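Local coordinates for endo-beta-1,4-xylanase Xyn10C (Pseudomonas cellulosa, PDB 1GNY), which cleaves internal linkages of the xylan backbone with its C-terminal catalytic domain, while the module described here, an N-terminal CBM15 domain, binds xylan and xylooligosaccharides, at residues 1-13 with 141-153. Numbering follows the deposited sequence.
Sequences GNVVIEVDMANGW and TIKSVTITLAQEA
Val3, Ile5 and Val7 zip onto the last strand of the CBM15 beta-sandwich as an antiparallel ladder joining the two chain ends. Strand 2-6 runs at 160° to strand 141-149, and Ile5 and Ile147 form a hydrogen-bonded pair that exchanges two bonds: Ile5 N reaches Ile147 O at 2.8 Å, nearly straight at 177°, and Ile147 N returns to Ile5 O. Leu149 N to Val3 O and Val7 N to Val145 O continue the ladder. The other half of the Val7-Val145 pair is not bonded directly: a water accepts from Val145 N and donates to Val7 O at 2.7 Å. At the opposite end the register slips by two residues between Asn2 and Val4, a beta bulge. Ala150 there centres an inverse gamma turn, after which Val3 N meets Gln151 O and Ala153 N meets Gly1 O.

Side chains sort by face. Val4 CG2 lies alongside Thr148 OG1 on one face; on the other, Ile5 and Ile147 meet through their CB atoms. Val3 splits its branches: CG1, anti to the backbone N (chi1 176°), rests 3.8 Å from Leu149 CD1, whereas CG2 turns to Ala153 CB. Val7 CG2 sits beside Val145 CG1 at 3.9 Å, and Phe46 of strand 42-48 touches both valines, so this side of the ladder faces the other sheet. Trp13, which also meets Phe46, presents its CZ2 edge to Val145 CG2, 3.9 Å away and near the ring plane; its NE1 donates to Asp8 O at 2.9 Å, a bent bond that probably helps fix the ring's rotation. Bends at chi2 and chi3 bring the Met9 chain alongside the backbone of Ile142 to Ser144, with Met9 CE 3.7 Å from Ile142 CG2, the two side chains crossing at about a right angle.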
# COMPACT_ATOMS: atom_id res chain seq x y z
N GLY A 1 -5.16 -24.24 4.65
CA GLY A 1 -5.63 -22.95 4.09
C GLY A 1 -4.80 -22.43 2.90
O GLY A 1 -3.96 -23.11 2.24
N ASN A 2 -5.08 -21.17 2.63
CA ASN A 2 -4.42 -20.46 1.53
C ASN A 2 -3.01 -19.95 1.87
O ASN A 2 -2.65 -19.83 3.03
CB ASN A 2 -5.30 -19.34 1.02
CG ASN A 2 -6.51 -19.85 0.20
OD1 ASN A 2 -7.40 -19.08 -0.16
ND2 ASN A 2 -6.51 -21.14 -0.13
N VAL A 3 -2.25 -19.66 0.82
CA VAL A 3 -0.89 -19.12 0.95
C VAL A 3 -0.96 -17.72 1.59
O VAL A 3 -1.71 -16.88 1.12
CB VAL A 3 -0.16 -18.96 -0.40
CG1 VAL A 3 1.21 -18.31 -0.23
CG2 VAL A 3 -0.01 -20.30 -1.12
N VAL A 4 -0.19 -17.53 2.66
CA VAL A 4 -0.09 -16.22 3.34
C VAL A 4 1.34 -15.71 3.26
O VAL A 4 2.29 -16.39 3.70
CB VAL A 4 -0.51 -16.30 4.82
CG1 VAL A 4 -0.35 -14.93 5.51
CG2 VAL A 4 -1.96 -16.81 4.90
N ILE A 5 1.48 -14.51 2.71
CA ILE A 5 2.78 -13.82 2.60
C ILE A 5 2.81 -12.73 3.68
O ILE A 5 1.93 -11.84 3.67
CB ILE A 5 2.94 -13.16 1.22
CG1 ILE A 5 2.97 -14.22 0.13
CG2 ILE A 5 4.23 -12.25 1.14
CD1 ILE A 5 2.79 -13.70 -1.23
N GLU A 6 3.81 -12.80 4.55
CA GLU A 6 4.05 -11.75 5.58
C GLU A 6 5.20 -10.90 5.07
O GLU A 6 6.31 -11.39 4.92
CB GLU A 6 4.39 -12.35 6.94
CG GLU A 6 3.23 -13.18 7.46
CD GLU A 6 3.44 -13.69 8.87
OE1 GLU A 6 4.58 -13.56 9.39
OE2 GLU A 6 2.47 -14.23 9.43
N VAL A 7 4.93 -9.63 4.81
CA VAL A 7 5.93 -8.73 4.22
C VAL A 7 6.95 -8.23 5.25
O VAL A 7 6.61 -7.81 6.38
CB VAL A 7 5.22 -7.51 3.54
CG1 VAL A 7 6.21 -6.45 2.99
CG2 VAL A 7 4.28 -7.98 2.42
N ASP A 8 8.22 -8.26 4.85
CA ASP A 8 9.33 -7.74 5.67
C ASP A 8 9.16 -6.23 5.88
O ASP A 8 9.02 -5.49 4.91
CB ASP A 8 10.66 -8.04 4.97
CG ASP A 8 11.87 -7.78 5.82
OD1 ASP A 8 11.77 -7.26 6.94
OD2 ASP A 8 12.98 -8.14 5.40
N MET A 9 9.13 -5.82 7.14
CA MET A 9 8.95 -4.42 7.53
C MET A 9 10.25 -3.72 7.91
O MET A 9 10.22 -2.55 8.32
CB MET A 9 7.92 -4.29 8.66
CG MET A 9 6.55 -4.89 8.32
SD MET A 9 5.78 -4.23 6.83
CE MET A 9 5.69 -2.48 7.21
N ALA A 10 11.37 -4.43 7.80
CA ALA A 10 12.71 -3.86 8.11
C ALA A 10 13.64 -3.68 6.91
O ALA A 10 14.74 -3.10 7.07
CB ALA A 10 13.41 -4.73 9.16
N ASN A 11 13.24 -4.20 5.75
CA ASN A 11 14.00 -4.12 4.50
C ASN A 11 13.06 -4.08 3.32
O ASN A 11 11.91 -4.52 3.41
CB ASN A 11 14.85 -5.38 4.31
CG ASN A 11 15.73 -5.69 5.49
OD1 ASN A 11 16.84 -5.15 5.62
ND2 ASN A 11 15.25 -6.59 6.37
N GLY A 12 13.56 -3.57 2.21
CA GLY A 12 12.85 -3.64 0.95
C GLY A 12 11.81 -2.58 0.66
O GLY A 12 11.22 -2.61 -0.42
N TRP A 13 11.62 -1.63 1.56
CA TRP A 13 10.67 -0.55 1.30
C TRP A 13 11.34 0.69 0.70
O TRP A 13 12.53 0.94 0.91
CB TRP A 13 9.92 -0.16 2.56
CG TRP A 13 8.87 -1.16 3.05
CD1 TRP A 13 9.09 -2.34 3.71
CD2 TRP A 13 7.46 -1.01 2.96
NE1 TRP A 13 7.89 -2.93 4.04
CE2 TRP A 13 6.87 -2.13 3.58
CE3 TRP A 13 6.61 -0.02 2.40
CZ2 TRP A 13 5.50 -2.29 3.66
CZ3 TRP A 13 5.27 -0.17 2.51
CH2 TRP A 13 4.71 -1.30 3.13
N THR A 141 2.18 5.49 9.44
CA THR A 141 3.01 4.35 9.84
C THR A 141 2.35 3.04 9.42
O THR A 141 1.18 2.81 9.72
CB THR A 141 3.32 4.33 11.35
OG1 THR A 141 4.07 5.52 11.70
CG2 THR A 141 4.18 3.12 11.72
N ILE A 142 3.10 2.21 8.68
CA ILE A 142 2.67 0.82 8.36
C ILE A 142 3.37 -0.14 9.34
O ILE A 142 4.59 -0.22 9.38
CB ILE A 142 2.97 0.40 6.89
CG1 ILE A 142 2.43 1.42 5.91
CG2 ILE A 142 2.36 -0.98 6.61
CD1 ILE A 142 3.46 2.37 5.40
N LYS A 143 2.58 -0.87 10.12
CA LYS A 143 3.11 -1.86 11.11
C LYS A 143 3.32 -3.25 10.49
O LYS A 143 4.27 -3.96 10.85
CB LYS A 143 2.18 -1.96 12.34
CG LYS A 143 2.11 -0.69 13.13
CD LYS A 143 1.47 -0.88 14.49
CE LYS A 143 1.90 0.17 15.48
NZ LYS A 143 1.22 -0.06 16.79
N SER A 144 2.42 -3.64 9.59
CA SER A 144 2.46 -4.96 8.94
C SER A 144 1.65 -4.98 7.66
O SER A 144 0.67 -4.22 7.51
CB SER A 144 1.92 -6.05 9.89
OG SER A 144 0.51 -5.91 10.13
N VAL A 145 2.05 -5.88 6.76
CA VAL A 145 1.29 -6.12 5.52
C VAL A 145 1.21 -7.63 5.32
O VAL A 145 2.23 -8.31 5.32
CB VAL A 145 1.94 -5.48 4.28
CG1 VAL A 145 1.13 -5.77 3.03
CG2 VAL A 145 2.11 -3.97 4.48
N THR A 146 -0.00 -8.16 5.20
CA THR A 146 -0.15 -9.58 4.94
C THR A 146 -1.00 -9.80 3.71
O THR A 146 -2.06 -9.16 3.55
CB THR A 146 -0.54 -10.44 6.18
OG1 THR A 146 -1.85 -10.95 6.10
CG2 THR A 146 -0.43 -9.74 7.45
N ILE A 147 -0.51 -10.64 2.81
CA ILE A 147 -1.18 -10.90 1.53
C ILE A 147 -1.64 -12.36 1.52
O ILE A 147 -0.82 -13.25 1.62
CB ILE A 147 -0.28 -10.57 0.33
CG1 ILE A 147 0.13 -9.08 0.41
CG2 ILE A 147 -1.00 -10.86 -0.99
CD1 ILE A 147 1.15 -8.62 -0.60
N THR A 148 -2.93 -12.56 1.35
CA THR A 148 -3.50 -13.92 1.31
C THR A 148 -3.91 -14.23 -0.13
O THR A 148 -4.83 -13.62 -0.66
CB THR A 148 -4.69 -14.05 2.25
OG1 THR A 148 -4.27 -13.80 3.60
CG2 THR A 148 -5.20 -15.49 2.31
N LEU A 149 -3.23 -15.19 -0.74
CA LEU A 149 -3.50 -15.57 -2.14
C LEU A 149 -4.73 -16.48 -2.22
O LEU A 149 -5.09 -17.16 -1.25
CB LEU A 149 -2.31 -16.34 -2.77
CG LEU A 149 -0.92 -15.73 -2.66
CD1 LEU A 149 0.08 -16.59 -3.37
CD2 LEU A 149 -0.89 -14.30 -3.22
N ALA A 150 -5.33 -16.50 -3.40
CA ALA A 150 -6.41 -17.43 -3.78
C ALA A 150 -5.80 -18.72 -4.33
O ALA A 150 -6.09 -19.16 -5.47
CB ALA A 150 -7.29 -16.77 -4.83
N GLN A 151 -4.94 -19.31 -3.53
CA GLN A 151 -4.22 -20.53 -3.88
C GLN A 151 -3.92 -21.28 -2.62
O GLN A 151 -3.48 -20.70 -1.62
CB GLN A 151 -2.90 -20.15 -4.58
CG GLN A 151 -2.09 -21.32 -5.04
CD GLN A 151 -0.83 -20.86 -5.70
OE1 GLN A 151 0.26 -20.93 -5.12
NE2 GLN A 151 -0.95 -20.46 -6.96
N GLU A 152 -4.12 -22.58 -2.69
CA GLU A 152 -3.87 -23.50 -1.60
C GLU A 152 -2.39 -23.69 -1.42
O GLU A 152 -1.60 -23.80 -2.31
CB GLU A 152 -4.51 -24.87 -1.93
CG GLU A 152 -4.19 -26.03 -1.01
CD GLU A 152 -4.88 -27.33 -1.44
OE1 GLU A 152 -5.88 -27.27 -2.21
OE2 GLU A 152 -4.39 -28.41 -1.02
N ALA A 153 -2.03 -23.74 -0.20
CA ALA A 153 -0.71 -23.96 0.37
C ALA A 153 -0.57 -25.37 0.92
O ALA A 153 -1.52 -26.06 1.15
CB ALA A 153 -0.56 -23.02 1.49
OXT ALA A 153 0.54 -25.82 1.17
O HOH W 1 4.31 -7.60 7.83